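PDB 3OJO: Cap5O from Staphylococcus aureus, which probably oxidises UDP-N-acetyl-mannosamine with NAD as the hydride acceptor, a step in the biosynthesis of the staphylococcal capsular polysaccharide. Local coordinates for residues B[93-103]-B[267-278]. Sequence-based numbering, arbitrary orientation.
Sequences TPNNDDQYRSC and GHCLAVDPYFII. With NAD (nicotinamide-adenine-dinucleotide), chain J.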
loop_
_atom_site.group_PDB
_atom_site.type_symbol
_atom_site.label_atom_id
_atom_site.label_comp_id
_atom_site.label_asym_id
_atom_site.label_seq_id
_atom_site.Cartn_x
_atom_site.Cartn_y
_atom_site.Cartn_z
ATOM N N THR B 93 -24.145 -8.380 0.195
ATOM C CA THR B 93 -23.534 -8.229 -1.129
ATOM C C THR B 93 -22.510 -9.338 -1.228
ATOM O O THR B 93 -21.356 -9.139 -0.857
ATOM C CB THR B 93 -23.004 -6.826 -1.391
ATOM O OG1 THR B 93 -22.028 -6.549 -0.417
ATOM C CG2 THR B 93 -24.087 -5.793 -1.341
ATOM N N PRO B 94 -22.958 -10.559 -1.616
ATOM C CA PRO B 94 -22.029 -11.700 -1.667
ATOM C C PRO B 94 -20.876 -11.514 -2.653
ATOM O O PRO B 94 -20.884 -10.588 -3.478
ATOM C CB PRO B 94 -22.940 -12.877 -2.052
ATOM C CG PRO B 94 -24.337 -12.397 -1.823
ATOM C CD PRO B 94 -24.304 -10.948 -2.093
ATOM N N ASN B 95 -19.847 -12.343 -2.526
ATOM C CA ASN B 95 -18.739 -12.200 -3.457
ATOM C C ASN B 95 -18.979 -13.023 -4.704
ATOM O O ASN B 95 -19.460 -14.160 -4.634
ATOM C CB ASN B 95 -17.385 -12.448 -2.802
ATOM C CG ASN B 95 -16.666 -11.151 -2.516
ATOM O OD1 ASN B 95 -16.487 -10.734 -1.362
ATOM N ND2 ASN B 95 -16.283 -10.460 -3.575
ATOM N N ASN B 96 -18.745 -12.397 -5.854
ATOM C CA ASN B 96 -18.929 -13.016 -7.160
ATOM C C ASN B 96 -17.843 -14.068 -7.412
ATOM O O ASN B 96 -16.703 -13.906 -6.951
ATOM C CB ASN B 96 -18.897 -11.945 -8.255
ATOM C CG ASN B 96 -20.180 -11.181 -8.444
ATOM O OD1 ASN B 96 -21.275 -11.749 -8.518
ATOM N ND2 ASN B 96 -20.044 -9.887 -8.677
ATOM N N ASP B 97 -18.202 -15.164 -8.115
ATOM C CA ASP B 97 -17.219 -16.187 -8.468
ATOM C C ASP B 97 -16.421 -15.644 -9.650
ATOM O O ASP B 97 -16.790 -15.827 -10.816
ATOM C CB ASP B 97 -17.857 -17.560 -8.723
ATOM C CG ASP B 97 -18.362 -18.226 -7.453
ATOM O OD1 ASP B 97 -17.536 -18.466 -6.533
ATOM O OD2 ASP B 97 -19.574 -18.534 -7.384
ATOM N N ASP B 98 -15.399 -14.842 -9.293
ATOM C CA ASP B 98 -14.463 -14.130 -10.161
ATOM C C ASP B 98 -13.165 -13.811 -9.391
ATOM O O ASP B 98 -13.158 -13.780 -8.152
ATOM C CB ASP B 98 -15.108 -12.855 -10.777
ATOM C CG ASP B 98 -15.196 -11.622 -9.883
ATOM O OD1 ASP B 98 -15.529 -11.770 -8.682
ATOM O OD2 ASP B 98 -14.980 -10.505 -10.397
ATOM N N GLN B 99 -12.080 -13.600 -10.153
ATOM C CA GLN B 99 -10.701 -13.314 -9.737
ATOM C C GLN B 99 -10.629 -12.113 -8.791
ATOM O O GLN B 99 -10.229 -12.258 -7.632
ATOM C CB GLN B 99 -9.797 -13.047 -10.977
ATOM C CG GLN B 99 -10.177 -13.787 -12.275
ATOM C CD GLN B 99 -11.324 -13.144 -13.042
ATOM O OE1 GLN B 99 -11.251 -11.989 -13.479
ATOM N NE2 GLN B 99 -12.408 -13.892 -13.240
ATOM N N TYR B 100 -11.065 -10.942 -9.306
ATOM C CA TYR B 100 -11.109 -9.606 -8.696
ATOM C C TYR B 100 -11.927 -9.491 -7.409
ATOM O O TYR B 100 -11.790 -8.487 -6.701
ATOM C CB TYR B 100 -11.668 -8.598 -9.724
ATOM C CG TYR B 100 -10.769 -8.378 -10.919
ATOM C CD1 TYR B 100 -9.753 -7.428 -10.888
ATOM C CD2 TYR B 100 -10.925 -9.128 -12.082
ATOM C CE1 TYR B 100 -8.922 -7.220 -11.989
ATOM C CE2 TYR B 100 -10.087 -8.942 -13.185
ATOM C CZ TYR B 100 -9.086 -7.985 -13.132
ATOM O OH TYR B 100 -8.256 -7.793 -14.212
ATOM N N ARG B 101 -12.780 -10.500 -7.116
ATOM C CA ARG B 101 -13.738 -10.522 -6.009
ATOM C C ARG B 101 -14.616 -9.240 -6.010
ATOM O O ARG B 101 -14.422 -8.281 -5.247
ATOM C CB ARG B 101 -13.146 -10.983 -4.652
ATOM C CG ARG B 101 -12.672 -9.888 -3.718
ATOM C CD ARG B 101 -12.199 -10.409 -2.390
ATOM N NE ARG B 101 -11.341 -9.411 -1.758
ATOM C CZ ARG B 101 -10.984 -9.414 -0.480
ATOM N NH1 ARG B 101 -11.419 -10.368 0.337
ATOM N NH2 ARG B 101 -10.200 -8.458 -0.003
ATOM N N SER B 102 -15.504 -9.196 -6.996
ATOM C CA SER B 102 -16.415 -8.086 -7.160
ATOM C C SER B 102 -17.601 -8.303 -6.240
ATOM O O SER B 102 -17.910 -9.444 -5.867
ATOM C CB SER B 102 -16.883 -8.003 -8.605
ATOM O OG SER B 102 -16.117 -7.032 -9.292
ATOM N N CYS B 103 -18.242 -7.208 -5.853
ATOM C CA CYS B 103 -19.433 -7.270 -5.015
ATOM C C CYS B 103 -20.597 -7.687 -5.883
ATOM O O CYS B 103 -20.748 -7.187 -7.008
ATOM C CB CYS B 103 -19.717 -5.922 -4.361
ATOM S SG CYS B 103 -18.386 -5.251 -3.328
ATOM N N GLY B 267 -13.844 -12.317 3.648
ATOM C CA GLY B 267 -14.969 -11.380 3.702
ATOM C C GLY B 267 -15.147 -10.440 2.518
ATOM O O GLY B 267 -15.330 -10.881 1.378
ATOM N N HIS B 268 -15.105 -9.129 2.816
ATOM C CA HIS B 268 -15.216 -7.923 1.970
ATOM C C HIS B 268 -14.872 -8.024 0.468
ATOM O O HIS B 268 -14.027 -8.831 0.067
ATOM C CB HIS B 268 -14.379 -6.790 2.599
ATOM C CG HIS B 268 -12.962 -7.181 2.914
ATOM N ND1 HIS B 268 -12.616 -7.729 4.144
ATOM C CD2 HIS B 268 -11.851 -7.101 2.146
ATOM C CE1 HIS B 268 -11.312 -7.962 4.082
ATOM N NE2 HIS B 268 -10.806 -7.600 2.903
ATOM N N CYS B 269 -15.483 -7.137 -0.344
ATOM C CA CYS B 269 -15.265 -7.055 -1.786
ATOM C C CYS B 269 -14.640 -5.722 -2.214
ATOM O O CYS B 269 -14.790 -4.711 -1.518
ATOM C CB CYS B 269 -16.528 -7.398 -2.571
ATOM S SG CYS B 269 -18.058 -6.665 -1.924
ATOM N N LEU B 270 -13.882 -5.739 -3.333
ATOM C CA LEU B 270 -13.050 -4.620 -3.791
ATOM C C LEU B 270 -13.634 -3.577 -4.757
ATOM O O LEU B 270 -14.762 -3.740 -5.230
ATOM C CB LEU B 270 -11.700 -5.143 -4.302
ATOM C CG LEU B 270 -10.955 -6.131 -3.443
ATOM C CD1 LEU B 270 -9.635 -6.466 -4.079
ATOM C CD2 LEU B 270 -10.744 -5.614 -2.018
ATOM N N ALA B 271 -12.832 -2.504 -5.046
ATOM C CA ALA B 271 -13.103 -1.356 -5.932
ATOM C C ALA B 271 -13.158 -1.740 -7.438
ATOM O O ALA B 271 -12.589 -1.057 -8.304
ATOM C CB ALA B 271 -12.076 -0.246 -5.687
ATOM N N VAL B 272 -13.871 -2.831 -7.741
ATOM C CA VAL B 272 -14.030 -3.308 -9.107
ATOM C C VAL B 272 -15.480 -3.584 -9.424
ATOM O O VAL B 272 -16.124 -4.388 -8.745
ATOM C CB VAL B 272 -13.096 -4.488 -9.482
ATOM C CG1 VAL B 272 -11.695 -3.994 -9.839
ATOM C CG2 VAL B 272 -13.047 -5.542 -8.374
ATOM N N ASP B 273 -16.014 -2.873 -10.423
ATOM C CA ASP B 273 -17.374 -3.119 -10.872
ATOM C C ASP B 273 -17.293 -4.295 -11.874
ATOM O O ASP B 273 -16.364 -4.335 -12.698
ATOM C CB ASP B 273 -18.037 -1.854 -11.446
ATOM C CG ASP B 273 -17.599 -1.470 -12.839
ATOM O OD1 ASP B 273 -16.631 -0.692 -12.961
ATOM O OD2 ASP B 273 -18.228 -1.943 -13.808
ATOM N N PRO B 274 -18.194 -5.306 -11.752
ATOM C CA PRO B 274 -18.112 -6.483 -12.647
ATOM C C PRO B 274 -17.992 -6.177 -14.145
ATOM O O PRO B 274 -17.252 -6.865 -14.854
ATOM C CB PRO B 274 -19.380 -7.271 -12.307
ATOM C CG PRO B 274 -19.695 -6.880 -10.893
ATOM C CD PRO B 274 -19.324 -5.429 -10.804
ATOM N N TYR B 275 -18.666 -5.113 -14.606
ATOM C CA TYR B 275 -18.656 -4.720 -16.003
ATOM C C TYR B 275 -17.460 -3.877 -16.485
ATOM O O TYR B 275 -16.497 -4.454 -16.978
ATOM C CB TYR B 275 -20.031 -4.167 -16.450
ATOM C CG TYR B 275 -20.103 -3.856 -17.926
ATOM C CD1 TYR B 275 -20.098 -4.874 -18.877
ATOM C CD2 TYR B 275 -20.139 -2.542 -18.379
ATOM C CE1 TYR B 275 -20.111 -4.590 -20.242
ATOM C CE2 TYR B 275 -20.146 -2.245 -19.739
ATOM C CZ TYR B 275 -20.172 -3.272 -20.669
ATOM O OH TYR B 275 -20.198 -2.978 -22.011
ATOM N N PHE B 276 -17.543 -2.533 -16.388
ATOM C CA PHE B 276 -16.561 -1.558 -16.877
ATOM C C PHE B 276 -15.079 -1.911 -16.722
ATOM O O PHE B 276 -14.358 -1.927 -17.724
ATOM C CB PHE B 276 -16.823 -0.158 -16.297
ATOM C CG PHE B 276 -18.135 0.491 -16.669
ATOM C CD1 PHE B 276 -18.246 1.264 -17.818
ATOM C CD2 PHE B 276 -19.240 0.392 -15.830
ATOM C CE1 PHE B 276 -19.453 1.882 -18.150
ATOM C CE2 PHE B 276 -20.445 1.017 -16.159
ATOM C CZ PHE B 276 -20.542 1.756 -17.318
ATOM N N ILE B 277 -14.624 -2.184 -15.481
ATOM C CA ILE B 277 -13.207 -2.451 -15.184
ATOM C C ILE B 277 -12.762 -3.925 -15.045
ATOM O O ILE B 277 -11.738 -4.208 -14.403
ATOM C CB ILE B 277 -12.637 -1.497 -14.092
ATOM C CG1 ILE B 277 -13.482 -1.574 -12.797
ATOM C CG2 ILE B 277 -12.514 -0.058 -14.643
ATOM C CD1 ILE B 277 -12.885 -0.987 -11.610
ATOM N N ILE B 278 -13.519 -4.852 -15.670
ATOM C CA ILE B 278 -13.230 -6.295 -15.730
ATOM C C ILE B 278 -13.585 -6.771 -17.145
ATOM O O ILE B 278 -12.738 -7.353 -17.826
ATOM C CB ILE B 278 -13.913 -7.170 -14.624
ATOM C CG1 ILE B 278 -13.555 -6.706 -13.194
ATOM C CG2 ILE B 278 -13.559 -8.666 -14.816
ATOM C CD1 ILE B 278 -14.385 -7.310 -12.102
HETATM P PA NAD J . -26.394 -10.512 7.062
HETATM O O1A NAD J . -26.274 -11.745 6.257
HETATM O O2A NAD J . -26.088 -10.756 8.487
HETATM O O5B NAD J . -27.892 -9.947 6.913
HETATM C C5B NAD J . -28.546 -9.893 5.674
HETATM C C4B NAD J . -30.012 -10.156 5.924
HETATM O O4B NAD J . -30.767 -9.660 4.839
HETATM C C3B NAD J . -30.337 -11.647 6.087
HETATM O O3B NAD J . -31.184 -11.821 7.217
HETATM C C2B NAD J . -31.143 -11.951 4.830
HETATM O O2B NAD J . -32.105 -12.971 5.007
HETATM C C1B NAD J . -31.776 -10.606 4.515
HETATM N N9A NAD J . -32.132 -10.508 3.091
HETATM C C8A NAD J . -31.390 -10.984 2.031
HETATM N N7A NAD J . -31.986 -10.603 0.879
HETATM C C5A NAD J . -33.100 -9.900 1.199
HETATM C C6A NAD J . -34.081 -9.301 0.407
HETATM N N6A NAD J . -33.970 -9.385 -0.923
HETATM N N1A NAD J . -35.136 -8.628 1.019
HETATM C C2A NAD J . -35.207 -8.541 2.401
HETATM N N3A NAD J . -34.235 -9.139 3.179
HETATM C C4A NAD J . -33.198 -9.808 2.588
HETATM O O3 NAD J . -25.446 -9.375 6.405
HETATM P PN NAD J . -24.906 -8.092 7.204
HETATM O O1N NAD J . -23.700 -8.511 7.962
HETATM O O2N NAD J . -26.036 -7.426 7.899
HETATM O O5D NAD J . -24.381 -7.154 6.038
HETATM C C5D NAD J . -25.129 -6.943 4.868
HETATM C C4D NAD J . -24.235 -6.207 3.876
HETATM O O4D NAD J . -23.829 -4.958 4.414
HETATM C C3D NAD J . -22.905 -6.906 3.593
HETATM O O3D NAD J . -22.957 -8.040 2.747
HETATM C C2D NAD J . -22.139 -5.758 2.986
HETATM O O2D NAD J . -22.721 -5.433 1.750
HETATM C C1D NAD J . -22.537 -4.628 3.922
HETATM N N1N NAD J . -21.500 -4.549 4.977
HETATM C C2N NAD J . -21.637 -5.182 6.192
HETATM C C3N NAD J . -20.605 -5.100 7.140
HETATM C C7N NAD J . -20.883 -5.388 8.589
HETATM O O7N NAD J . -20.375 -4.481 9.548
HETATM N N7N NAD J . -21.565 -6.487 8.936
HETATM C C4N NAD J . -19.428 -4.404 6.829
HETATM C C5N NAD J . -19.278 -3.797 5.583
HETATM C C6N NAD J . -20.325 -3.897 4.664
#
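Ile278 lies over one face of the Tyr100 ring, its CG1 4.1 Å from the ring centroid in a CH-pi contact displaced toward the rim, while CG1 of Val272 approaches the same ring obliquely. On one face of the Arg101 guanidinium sits the carbonyl of His268. The imidazole of His268 meets that guanidinium with the planes 64° apart, so the two do not stack. An extended chain from CG to NE carries the Arg101 head this far, past Leu270, and its main polar partner there is Asp223 of helix 208-238, in a salt bridge.

The backbone of Arg101 is tied as well: Leu270 N donates to Arg101 O (3.2 Å, 166° at the hydrogen). Next along, Ser102 OG donates to Val272 O at 2.7 Å, coming from above the carbonyl plane, and Ser102 N donates in turn to the syn lone pair of Asp98 OD1, within the same loop.

The covalent link is the disulfide Cys103–Cys269, with chi3 103°. At the start of the same loop, Thr93 N donates to the NAD ribose oxygen O3D (2.8 Å). The chemistry thus joins a cofactor-binding loop of the Rossmann domain covalently to the central domain, consistent with the oxidised conformation of this crystal.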